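Side-chain contacts in repressor protein C2 (Enterobacteria phage P22, PDB 2R1J), which maintains phage lysogeny by binding the OR and OL operators through its N-terminal helix-turn-helix domain and so blocking transcription of lytic genes: residues R9-A12 against R13-L17; I35-E39 against R40-E44; N49-A52 against L53-L57. All coordinates share one frame; numbering follows the deposited sequence.

Contact 1. Residues R9-A12 against R13-L17; sequences RIRA and RRKKL. With nucleotides of chain B.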
loop_
_atom_site.group_PDB
_atom_site.type_symbol
_atom_site.label_atom_id
_atom_site.label_comp_id
_atom_site.label_asym_id
_atom_site.label_seq_id
_atom_site.Cartn_x
_atom_site.Cartn_y
_atom_site.Cartn_z
ATOM N N ARG C 9 -13.709 3.152 -7.205
ATOM C CA ARG C 9 -12.852 4.263 -7.581
ATOM C C ARG C 9 -11.789 3.803 -8.569
ATOM O O ARG C 9 -11.357 4.560 -9.440
ATOM C CB ARG C 9 -12.200 4.873 -6.344
ATOM C CG ARG C 9 -13.190 5.658 -5.495
ATOM C CD ARG C 9 -12.516 6.382 -4.335
ATOM N NE ARG C 9 -12.161 5.480 -3.241
ATOM C CZ ARG C 9 -13.006 5.051 -2.306
ATOM N NH1 ARG C 9 -14.285 5.435 -2.315
ATOM N NH2 ARG C 9 -12.569 4.239 -1.344
ATOM N N ILE C 10 -11.370 2.551 -8.434
ATOM C CA ILE C 10 -10.377 1.996 -9.336
ATOM C C ILE C 10 -10.969 1.856 -10.736
ATOM O O ILE C 10 -10.352 2.302 -11.717
ATOM C CB ILE C 10 -9.891 0.604 -8.829
ATOM C CG1 ILE C 10 -9.039 0.798 -7.564
ATOM C CG2 ILE C 10 -9.051 -0.087 -9.877
ATOM C CD1 ILE C 10 -8.565 -0.530 -6.948
ATOM N N ARG C 11 -12.157 1.262 -10.830
ATOM C CA ARG C 11 -12.777 1.059 -12.135
ATOM C C ARG C 11 -13.096 2.394 -12.783
ATOM O O ARG C 11 -12.773 2.594 -13.946
ATOM C CB ARG C 11 -14.034 0.185 -12.022
ATOM C CG ARG C 11 -14.833 0.060 -13.315
ATOM C CD ARG C 11 -15.887 -1.024 -13.214
ATOM N NE ARG C 11 -15.269 -2.351 -13.207
ATOM C CZ ARG C 11 -15.923 -3.492 -13.003
ATOM N NH1 ARG C 11 -17.232 -3.487 -12.786
ATOM N NH2 ARG C 11 -15.256 -4.643 -13.001
ATOM N N ALA C 12 -13.699 3.319 -12.042
ATOM C CA ALA C 12 -14.025 4.607 -12.652
ATOM C C ALA C 12 -12.779 5.295 -13.195
ATOM O O ALA C 12 -12.792 5.873 -14.286
ATOM C CB ALA C 12 -14.727 5.507 -11.661
ATOM N N ARG C 13 -11.688 5.224 -12.443
ATOM C CA ARG C 13 -10.447 5.855 -12.857
ATOM C C ARG C 13 -9.880 5.191 -14.110
ATOM O O ARG C 13 -9.337 5.865 -14.997
ATOM C CB ARG C 13 -9.448 5.796 -11.700
ATOM C CG ARG C 13 -8.489 6.946 -11.634
ATOM C CD ARG C 13 -9.240 8.252 -11.492
ATOM N NE ARG C 13 -8.337 9.387 -11.366
ATOM C CZ ARG C 13 -7.453 9.751 -12.291
ATOM N NH1 ARG C 13 -6.670 10.803 -12.087
ATOM N NH2 ARG C 13 -7.351 9.064 -13.422
ATOM N N ARG C 14 -10.004 3.868 -14.192
ATOM C CA ARG C 14 -9.520 3.132 -15.352
ATOM C C ARG C 14 -10.341 3.523 -16.596
ATOM O O ARG C 14 -9.772 3.742 -17.666
ATOM C CB ARG C 14 -9.628 1.625 -15.123
ATOM C CG ARG C 14 -9.152 0.807 -16.318
ATOM C CD ARG C 14 -9.115 -0.680 -16.022
ATOM N NE ARG C 14 -10.420 -1.229 -15.650
ATOM C CZ ARG C 14 -11.397 -1.495 -16.506
ATOM N NH1 ARG C 14 -11.224 -1.256 -17.809
ATOM N NH2 ARG C 14 -12.542 -2.005 -16.063
ATOM N N LYS C 15 -11.664 3.585 -16.447
ATOM C CA LYS C 15 -12.563 3.964 -17.544
ATOM C C LYS C 15 -12.161 5.340 -18.085
ATOM O O LYS C 15 -12.208 5.577 -19.286
ATOM C CB LYS C 15 -14.008 4.060 -17.064
ATOM C CG LYS C 15 -14.555 2.849 -16.361
ATOM C CD LYS C 15 -14.701 1.696 -17.298
ATOM C CE LYS C 15 -15.976 0.940 -16.992
ATOM N NZ LYS C 15 -16.346 0.032 -18.120
ATOM N N LYS C 16 -11.774 6.241 -17.193
ATOM C CA LYS C 16 -11.358 7.587 -17.586
ATOM C C LYS C 16 -10.135 7.546 -18.509
ATOM O O LYS C 16 -10.065 8.288 -19.498
ATOM C CB LYS C 16 -11.040 8.407 -16.331
ATOM C CG LYS C 16 -11.611 9.807 -16.308
ATOM C CD LYS C 16 -13.128 9.794 -16.371
ATOM C CE LYS C 16 -13.706 11.210 -16.336
ATOM N NZ LYS C 16 -15.185 11.231 -16.583
ATOM N N LEU C 17 -9.172 6.681 -18.190
ATOM C CA LEU C 17 -7.955 6.539 -18.992
ATOM C C LEU C 17 -8.190 5.746 -20.272
ATOM O O LEU C 17 -7.309 5.663 -21.133
ATOM C CB LEU C 17 -6.863 5.842 -18.172
ATOM C CG LEU C 17 -6.091 6.648 -17.125
ATOM C CD1 LEU C 17 -5.119 7.578 -17.823
ATOM C CD2 LEU C 17 -7.041 7.427 -16.235
ATOM P P DT B 4 -15.424 -7.755 -14.313
ATOM O OP1 DT B 4 -16.510 -6.909 -13.769
ATOM O OP2 DT B 4 -14.019 -7.467 -13.892
ATOM O "O5'" DT B 4 -15.812 -9.260 -13.989
ATOM C "C5'" DT B 4 -17.033 -9.792 -14.505
ATOM C "C4'" DT B 4 -17.169 -11.263 -14.192
ATOM O "O4'" DT B 4 -16.222 -12.037 -14.955
ATOM C "C3'" DT B 4 -16.986 -11.678 -12.732
ATOM O "O3'" DT B 4 -18.015 -12.623 -12.447
ATOM C "C2'" DT B 4 -15.618 -12.345 -12.721
ATOM C "C1'" DT B 4 -15.559 -12.968 -14.101
ATOM N N1 DT B 4 -14.222 -13.194 -14.676
ATOM C C2 DT B 4 -13.922 -14.451 -15.180
ATOM O O2 DT B 4 -14.647 -15.422 -15.049
ATOM N N3 DT B 4 -12.727 -14.531 -15.840
ATOM C C4 DT B 4 -11.810 -13.518 -16.023
ATOM O O4 DT B 4 -10.808 -13.723 -16.686
ATOM C C5 DT B 4 -12.144 -12.256 -15.404
ATOM C C7 DT B 4 -11.174 -11.125 -15.502
ATOM C C6 DT B 4 -13.321 -12.155 -14.763
ATOM P P DT B 3 -12.183 -5.027 -19.851
ATOM O OP1 DT B 3 -12.758 -3.724 -19.444
ATOM O OP2 DT B 3 -10.722 -5.223 -19.836
ATOM O "O5'" DT B 3 -12.899 -6.169 -19.005
ATOM C "C5'" DT B 3 -14.315 -6.192 -18.933
ATOM C "C4'" DT B 3 -14.815 -7.407 -18.184
ATOM O "O4'" DT B 3 -14.468 -8.629 -18.881
ATOM C "C3'" DT B 3 -14.359 -7.592 -16.730
ATOM O "O3'" DT B 3 -15.534 -7.719 -15.926
ATOM C "C2'" DT B 3 -13.583 -8.903 -16.762
ATOM C "C1'" DT B 3 -14.243 -9.637 -17.910
ATOM N N1 DT B 3 -13.448 -10.709 -18.540
ATOM C C2 DT B 3 -13.933 -11.998 -18.505
ATOM O O2 DT B 3 -14.969 -12.308 -17.951
ATOM N N3 DT B 3 -13.154 -12.920 -19.145
ATOM C C4 DT B 3 -11.962 -12.696 -19.800
ATOM O O4 DT B 3 -11.375 -13.642 -20.345
ATOM C C5 DT B 3 -11.501 -11.328 -19.784
ATOM C C7 DT B 3 -10.202 -10.986 -20.454
ATOM C C6 DT B 3 -12.256 -10.415 -19.161
#
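Arg11 and Arg14, one helical turn apart, send their side chains side by side toward the DNA backbone, their guanidinium planes 82° apart and Arg11 NE 4.0 Å from Arg14 NH2. Each has CG anti to the backbone N (chi1 173° and 179°), which carries both chains out on the same flank of the helix. Arg11 NH2 donates to DT4 of chain B OP1 over 2.7 Å, while Arg14 NH1 makes a weak bond of 3.3 Å to DT3 of chain B OP1. Glu39 links the pair by salt bridges to both NE atoms, so phosphates and carboxylate together would offset the two like charges. This is the tight part, with Arg14 buried and its NH1 also donating to Ile19 O. The exposed side is looser: Lys15 runs along Arg11, its CE 3.9 Å from Arg11 CG, and Ala12 and Lys16 meet mainly through the backbone bond from Lys16 N to Ala12 O, 3.1 Å long. Lys15 N to Arg11 O is shorter, 2.9 Å. This stretch of helix 6-17 turns Ile10 inward onto Trp38 of helix 32-39 and Leu64 of helix 61-66, while Arg14 packs on Gln21 and Leu24 of helix 21-28.

Contact 2. Residues I35-E39 against R40-E44; sequences ISQWE and RSETE. With nucleotides of chain B; nucleotides of chain A.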
loop_
_atom_site.group_PDB
_atom_site.type_symbol
_atom_site.label_atom_id
_atom_site.label_comp_id
_atom_site.label_asym_id
_atom_site.label_seq_id
_atom_site.Cartn_x
_atom_site.Cartn_y
_atom_site.Cartn_z
ATOM N N ILE C 35 -6.666 -7.161 -11.479
ATOM C CA ILE C 35 -7.366 -5.882 -11.617
ATOM C C ILE C 35 -8.867 -6.117 -11.408
ATOM O O ILE C 35 -9.537 -5.340 -10.705
ATOM C CB ILE C 35 -7.139 -5.253 -13.023
ATOM C CG1 ILE C 35 -5.651 -4.985 -13.247
ATOM C CG2 ILE C 35 -7.938 -3.934 -13.127
ATOM C CD1 ILE C 35 -5.005 -4.085 -12.222
ATOM N N SER C 36 -9.389 -7.177 -12.012
ATOM C CA SER C 36 -10.803 -7.534 -11.882
ATOM C C SER C 36 -11.186 -7.777 -10.435
ATOM O O SER C 36 -12.240 -7.348 -9.969
ATOM C CB SER C 36 -11.117 -8.770 -12.732
ATOM O OG SER C 36 -12.412 -9.259 -12.449
ATOM N N GLN C 37 -10.291 -8.433 -9.695
ATOM C CA GLN C 37 -10.565 -8.711 -8.297
ATOM C C GLN C 37 -10.589 -7.424 -7.466
ATOM O O GLN C 37 -11.436 -7.281 -6.599
ATOM C CB GLN C 37 -9.530 -9.712 -7.768
ATOM C CG GLN C 37 -9.597 -11.062 -8.415
ATOM C CD GLN C 37 -8.349 -11.903 -8.146
ATOM O OE1 GLN C 37 -7.263 -11.363 -7.905
ATOM N NE2 GLN C 37 -8.498 -13.222 -8.214
ATOM N N TRP C 38 -9.670 -6.495 -7.718
ATOM C CA TRP C 38 -9.657 -5.243 -6.984
ATOM C C TRP C 38 -10.909 -4.426 -7.303
ATOM O O TRP C 38 -11.521 -3.841 -6.404
ATOM C CB TRP C 38 -8.447 -4.382 -7.337
ATOM C CG TRP C 38 -7.143 -5.046 -7.024
ATOM C CD1 TRP C 38 -6.941 -6.109 -6.173
ATOM C CD2 TRP C 38 -5.877 -4.712 -7.569
ATOM N NE1 TRP C 38 -5.604 -6.463 -6.174
ATOM C CE2 TRP C 38 -4.927 -5.621 -7.021
ATOM C CE3 TRP C 38 -5.443 -3.737 -8.468
ATOM C CZ2 TRP C 38 -3.569 -5.580 -7.355
ATOM C CZ3 TRP C 38 -4.091 -3.690 -8.810
ATOM C CH2 TRP C 38 -3.163 -4.607 -8.254
ATOM N N GLU C 39 -11.293 -4.398 -8.577
ATOM C CA GLU C 39 -12.458 -3.577 -8.955
ATOM C C GLU C 39 -13.760 -4.068 -8.352
ATOM O O GLU C 39 -14.630 -3.256 -8.022
ATOM C CB GLU C 39 -12.595 -3.477 -10.489
ATOM C CG GLU C 39 -11.372 -2.868 -11.115
ATOM C CD GLU C 39 -11.542 -2.462 -12.575
ATOM O OE1 GLU C 39 -12.394 -3.043 -13.260
ATOM O OE2 GLU C 39 -10.780 -1.582 -13.008
ATOM N N ARG C 40 -13.890 -5.380 -8.206
ATOM C CA ARG C 40 -15.090 -5.983 -7.647
ATOM C C ARG C 40 -14.997 -6.154 -6.128
ATOM O O ARG C 40 -15.882 -6.731 -5.492
ATOM C CB ARG C 40 -15.356 -7.327 -8.313
ATOM C CG ARG C 40 -15.790 -7.216 -9.780
ATOM C CD ARG C 40 -15.997 -8.563 -10.408
ATOM N NE ARG C 40 -14.725 -9.248 -10.567
ATOM C CZ ARG C 40 -14.259 -10.162 -9.721
ATOM N NH1 ARG C 40 -14.980 -10.516 -8.664
ATOM N NH2 ARG C 40 -13.057 -10.684 -9.916
ATOM N N SER C 41 -13.920 -5.641 -5.561
ATOM C CA SER C 41 -13.711 -5.726 -4.115
ATOM C C SER C 41 -13.568 -7.173 -3.596
ATOM O O SER C 41 -13.854 -7.455 -2.418
ATOM C CB SER C 41 -14.845 -4.997 -3.388
ATOM O OG SER C 41 -14.730 -3.594 -3.591
ATOM N N GLU C 42 -13.115 -8.071 -4.465
ATOM C CA GLU C 42 -12.879 -9.490 -4.113
ATOM C C GLU C 42 -11.605 -9.539 -3.229
ATOM O O GLU C 42 -11.458 -10.413 -2.364
ATOM C CB GLU C 42 -12.678 -10.327 -5.383
ATOM C CG GLU C 42 -12.531 -11.842 -5.149
ATOM C CD GLU C 42 -12.369 -12.657 -6.443
ATOM O OE1 GLU C 42 -11.652 -13.678 -6.398
ATOM O OE2 GLU C 42 -12.967 -12.309 -7.503
ATOM N N THR C 43 -10.695 -8.602 -3.477
ATOM C CA THR C 43 -9.449 -8.450 -2.716
ATOM C C THR C 43 -9.049 -6.976 -2.811
ATOM O O THR C 43 -9.705 -6.194 -3.511
ATOM C CB THR C 43 -8.300 -9.259 -3.344
ATOM O OG1 THR C 43 -8.107 -8.835 -4.705
ATOM C CG2 THR C 43 -8.610 -10.754 -3.311
ATOM N N GLU C 44 -8.003 -6.593 -2.090
ATOM C CA GLU C 44 -7.456 -5.233 -2.132
ATOM C C GLU C 44 -5.979 -5.378 -2.495
ATOM O O GLU C 44 -5.334 -6.383 -2.158
ATOM C CB GLU C 44 -7.571 -4.534 -0.788
ATOM C CG GLU C 44 -8.980 -4.075 -0.505
ATOM C CD GLU C 44 -9.133 -3.286 0.785
ATOM O OE1 GLU C 44 -8.124 -2.873 1.403
ATOM O OE2 GLU C 44 -10.296 -3.063 1.180
ATOM P P DT B 4 -15.424 -7.755 -14.313
ATOM O OP1 DT B 4 -16.510 -6.909 -13.769
ATOM O OP2 DT B 4 -14.019 -7.467 -13.892
ATOM O "O5'" DT B 4 -15.812 -9.260 -13.989
ATOM C "C5'" DT B 4 -17.033 -9.792 -14.505
ATOM C "C4'" DT B 4 -17.169 -11.263 -14.192
ATOM O "O4'" DT B 4 -16.222 -12.037 -14.955
ATOM C "C3'" DT B 4 -16.986 -11.678 -12.732
ATOM O "O3'" DT B 4 -18.015 -12.623 -12.447
ATOM C "C2'" DT B 4 -15.618 -12.345 -12.721
ATOM C "C1'" DT B 4 -15.559 -12.968 -14.101
ATOM N N1 DT B 4 -14.222 -13.194 -14.676
ATOM C C2 DT B 4 -13.922 -14.451 -15.180
ATOM O O2 DT B 4 -14.647 -15.422 -15.049
ATOM N N3 DT B 4 -12.727 -14.531 -15.840
ATOM C C4 DT B 4 -11.810 -13.518 -16.023
ATOM O O4 DT B 4 -10.808 -13.723 -16.686
ATOM C C5 DT B 4 -12.144 -12.256 -15.404
ATOM C C7 DT B 4 -11.174 -11.125 -15.502
ATOM C C6 DT B 4 -13.321 -12.155 -14.763
ATOM P P DT A 12 -6.562 -8.608 0.780
ATOM O OP1 DT A 12 -5.995 -7.330 1.254
ATOM O OP2 DT A 12 -7.929 -8.657 0.229
ATOM O "O5'" DT A 12 -5.565 -9.304 -0.235
ATOM C "C5'" DT A 12 -4.164 -9.225 0.002
ATOM C "C4'" DT A 12 -3.397 -9.945 -1.076
ATOM O "O4'" DT A 12 -3.668 -11.375 -1.012
ATOM C "C3'" DT A 12 -3.750 -9.502 -2.500
ATOM O "O3'" DT A 12 -2.556 -9.012 -3.121
ATOM C "C2'" DT A 12 -4.311 -10.758 -3.150
ATOM C "C1'" DT A 12 -3.717 -11.891 -2.324
ATOM N N1 DT A 12 -4.515 -13.134 -2.279
ATOM C C2 DT A 12 -3.876 -14.309 -2.594
ATOM O O2 DT A 12 -2.722 -14.367 -2.965
ATOM N N3 DT A 12 -4.643 -15.431 -2.454
ATOM C C4 DT A 12 -5.926 -15.512 -2.035
ATOM O O4 DT A 12 -6.446 -16.627 -1.873
ATOM C C5 DT A 12 -6.572 -14.245 -1.777
ATOM C C7 DT A 12 -8.018 -14.230 -1.403
ATOM C C6 DT A 12 -5.842 -13.124 -1.899
ATOM P P DC A 13 -2.598 -8.360 -4.599
ATOM O OP1 DC A 13 -1.924 -7.063 -4.579
ATOM O OP2 DC A 13 -3.908 -8.522 -5.267
ATOM O "O5'" DC A 13 -1.591 -9.315 -5.354
ATOM C "C5'" DC A 13 -1.930 -9.915 -6.592
ATOM C "C4'" DC A 13 -1.308 -11.289 -6.664
ATOM O "O4'" DC A 13 -2.028 -12.141 -5.726
ATOM C "C3'" DC A 13 -1.524 -11.932 -8.034
ATOM O "O3'" DC A 13 -0.412 -11.804 -8.888
ATOM C "C2'" DC A 13 -1.826 -13.391 -7.742
ATOM C "C1'" DC A 13 -2.130 -13.465 -6.251
ATOM N N1 DC A 13 -3.513 -13.948 -6.043
ATOM C C2 DC A 13 -3.733 -15.330 -6.014
ATOM O O2 DC A 13 -2.791 -16.068 -6.255
ATOM N N3 DC A 13 -4.968 -15.808 -5.758
ATOM C C4 DC A 13 -5.988 -14.968 -5.571
ATOM N N4 DC A 13 -7.193 -15.491 -5.280
ATOM C C5 DC A 13 -5.813 -13.552 -5.656
ATOM C C6 DC A 13 -4.565 -13.088 -5.876
HETATM O O HOH W 1 -6.033 -10.099 -5.894
HETATM O O HOH W 2 -10.926 -15.307 -8.764
HETATM O O HOH W 3 -10.475 -3.584 -3.990
HETATM O O HOH W 4 -16.078 -2.586 -5.619
#
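Arg40 folds back over the last turn of helix 32-39, the second helix of the helix-turn-helix motif, and holds Ser36 side-on. Its NE and NH2 each donate to Ser36 OG over 3.0 Å, with OG in the guanidinium plane. The bend at chi3 (-69°) turns the group back along the helix, and Ser36 OG in turn donates to DT4 of chain B OP2. The outer end of the same guanidinium meets Glu42: NH1 and NH2 both give to OE2 in an end-on salt bridge, OE2 receiving NH1 on its anti lone pair and NH2 on the same anti side, out of the carboxylate plane. Arg40 is thus held flat between serine and carboxylate, with Ser36 O on one face and the sugar C2' of DT4 of chain B on the other.

Gln37 stands beside this pair, its amide turned 64° from the Glu42 carboxylate; a water bridges Gln37 NE2 and Glu42 OE1. NE2 also donates to a thymine base O4, a direct base contact. The helix closes in a Schellman motif at Ser41 (phi 63°): Glu42 N reaches Gln37 O over 2.8 Å, and Ser41 N reaches Trp38 O.

Across the turn the Trp38 ring presents its edge to Thr43, with CD1 3.3 Å from Thr43 OG1. Trp38 NE1 donates to DC13 of chain A OP2 over 2.8 Å, and a single water ties that same OP2 to Gln37 OE1 and Thr43 OG1, 2.7 Å from each of the three atoms.

Contact 3. Residues N49-A52 against L53-L57; sequences NLLA and LSKAL. With nucleotides of chain A.
Leu51 O receives two donors from the next turn, Ser54 OG over 2.6 Å and Lys55 N over 3.2 Å, both approaching from the same face of the carbonyl plane. Ser54 can do this because OG lies between its backbone N and carbonyl carbon (chi1 66°), turned back toward the preceding turn, where Leu51 O satisfies the buried hydroxyl within the helix. Lys55 bends at chi4 and crosses the Leu51 side chain, bringing NZ to 3.6 Å from Leu51 CD1; the ammonium then forms a salt bridge with Asp62 of the second subunit, against which Leu51 also packs. Helix 47-56 belongs to the compact all-helical HTH cro/C1-type domain and here lies partly at the contact between the two repressor subunits. Leu53, with CG anti to its own N, turns into the core against Ile10 and Leu64, and its N donates to Asn49 O over 2.8 Å. Ala52 and Ala56, one turn apart, present small methyl groups to helix 21-28, Ala52 on Val28 and Ala56 on Leu24 and Met27. Toward the N-terminal end of the helix, Asn49 ND2 donates to DC13 of chain A OP1 over 2.8 Å at a nearly straight 171°, a contact to the operator backbone.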
loop_
_atom_site.group_PDB
_atom_site.type_symbol
_atom_site.label_atom_id
_atom_site.label_comp_id
_atom_site.label_asym_id
_atom_site.label_seq_id
_atom_site.Cartn_x
_atom_site.Cartn_y
_atom_site.Cartn_z
ATOM N N ASN C 49 1.706 -3.085 -4.797
ATOM C CA ASN C 49 0.750 -2.974 -5.877
ATOM C C ASN C 49 -0.147 -1.739 -5.750
ATOM O O ASN C 49 -0.503 -1.132 -6.774
ATOM C CB ASN C 49 -0.073 -4.252 -5.993
ATOM C CG ASN C 49 0.745 -5.425 -6.526
ATOM O OD1 ASN C 49 1.789 -5.237 -7.183
ATOM N ND2 ASN C 49 0.283 -6.644 -6.265
ATOM N N LEU C 50 -0.527 -1.356 -4.533
ATOM C CA LEU C 50 -1.355 -0.169 -4.393
ATOM C C LEU C 50 -0.568 1.050 -4.870
ATOM O O LEU C 50 -1.116 1.916 -5.564
ATOM C CB LEU C 50 -1.812 0.041 -2.938
ATOM C CG LEU C 50 -2.584 1.340 -2.629
ATOM C CD1 LEU C 50 -3.906 1.417 -3.387
ATOM C CD2 LEU C 50 -2.819 1.374 -1.124
ATOM N N LEU C 51 0.703 1.136 -4.511
ATOM C CA LEU C 51 1.485 2.289 -4.948
ATOM C C LEU C 51 1.616 2.304 -6.473
ATOM O O LEU C 51 1.424 3.351 -7.107
ATOM C CB LEU C 51 2.840 2.290 -4.260
ATOM C CG LEU C 51 2.849 3.134 -2.978
ATOM C CD1 LEU C 51 2.769 4.620 -3.392
ATOM C CD2 LEU C 51 1.678 2.809 -2.073
ATOM N N ALA C 52 1.901 1.156 -7.082
ATOM C CA ALA C 52 2.028 1.117 -8.543
ATOM C C ALA C 52 0.706 1.445 -9.233
ATOM O O ALA C 52 0.685 2.071 -10.303
ATOM C CB ALA C 52 2.552 -0.268 -8.997
ATOM N N LEU C 53 -0.395 1.018 -8.622
ATOM C CA LEU C 53 -1.721 1.263 -9.148
ATOM C C LEU C 53 -2.036 2.772 -9.102
ATOM O O LEU C 53 -2.556 3.342 -10.073
ATOM C CB LEU C 53 -2.751 0.487 -8.320
ATOM C CG LEU C 53 -4.229 0.695 -8.662
ATOM C CD1 LEU C 53 -4.517 0.162 -10.071
ATOM C CD2 LEU C 53 -5.101 -0.042 -7.627
ATOM N N SER C 54 -1.706 3.410 -7.989
ATOM C CA SER C 54 -1.966 4.840 -7.841
ATOM C C SER C 54 -1.206 5.617 -8.929
ATOM O O SER C 54 -1.729 6.585 -9.479
ATOM C CB SER C 54 -1.550 5.317 -6.448
ATOM O OG SER C 54 -0.152 5.236 -6.266
ATOM N N LYS C 55 0.014 5.200 -9.239
ATOM C CA LYS C 55 0.782 5.889 -10.280
ATOM C C LYS C 55 0.143 5.661 -11.655
ATOM O O LYS C 55 -0.051 6.612 -12.424
ATOM C CB LYS C 55 2.233 5.419 -10.275
ATOM C CG LYS C 55 2.972 5.893 -9.056
ATOM C CD LYS C 55 4.360 5.333 -8.976
ATOM C CE LYS C 55 5.039 5.860 -7.723
ATOM N NZ LYS C 55 4.192 5.626 -6.501
ATOM N N ALA C 56 -0.205 4.419 -11.964
ATOM C CA ALA C 56 -0.837 4.110 -13.252
ATOM C C ALA C 56 -2.148 4.863 -13.451
ATOM O O ALA C 56 -2.469 5.270 -14.574
ATOM C CB ALA C 56 -1.083 2.595 -13.374
ATOM N N LEU C 57 -2.903 5.063 -12.374
ATOM C CA LEU C 57 -4.186 5.763 -12.460
ATOM C C LEU C 57 -4.065 7.262 -12.214
ATOM O O LEU C 57 -5.063 7.958 -12.174
ATOM C CB LEU C 57 -5.195 5.170 -11.478
ATOM C CG LEU C 57 -5.562 3.697 -11.692
ATOM C CD1 LEU C 57 -6.571 3.252 -10.618
ATOM C CD2 LEU C 57 -6.153 3.509 -13.086
ATOM P P DC A 13 -2.598 -8.360 -4.599
ATOM O OP1 DC A 13 -1.924 -7.063 -4.579
ATOM O OP2 DC A 13 -3.908 -8.522 -5.267
ATOM O "O5'" DC A 13 -1.591 -9.315 -5.354
ATOM C "C5'" DC A 13 -1.930 -9.915 -6.592
ATOM C "C4'" DC A 13 -1.308 -11.289 -6.664
ATOM O "O4'" DC A 13 -2.028 -12.141 -5.726
ATOM C "C3'" DC A 13 -1.524 -11.932 -8.034
ATOM O "O3'" DC A 13 -0.412 -11.804 -8.888
ATOM C "C2'" DC A 13 -1.826 -13.391 -7.742
ATOM C "C1'" DC A 13 -2.130 -13.465 -6.251
ATOM N N1 DC A 13 -3.513 -13.948 -6.043
ATOM C C2 DC A 13 -3.733 -15.330 -6.014
ATOM O O2 DC A 13 -2.791 -16.068 -6.255
ATOM N N3 DC A 13 -4.968 -15.808 -5.758
ATOM C C4 DC A 13 -5.988 -14.968 -5.571
ATOM N N4 DC A 13 -7.193 -15.491 -5.280
ATOM C C5 DC A 13 -5.813 -13.552 -5.656
ATOM C C6 DC A 13 -4.565 -13.088 -5.876
#

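Overall arrangement
Contacts 1, 2 and 3 follow one another along the chain, on helix 6-17, on the end of helix 32-39 with the loop after it, and on helix 47-56. Their centres are about 12 to 14 Å apart, and contacts 2 and 3 lie on opposite sides of the chain's centre. All belong to one helix-turn-helix domain and share its core, where Ile10 of contact 1 meets both other contacts and Trp38 of contact 2 touches Leu53 and Asn49 of contact 3. Contact 1 meets the chain B strand, contact 3 the chain A strand and contact 2 both, so the domain spans the operator backbones, while contact 3 also reaches the second subunit.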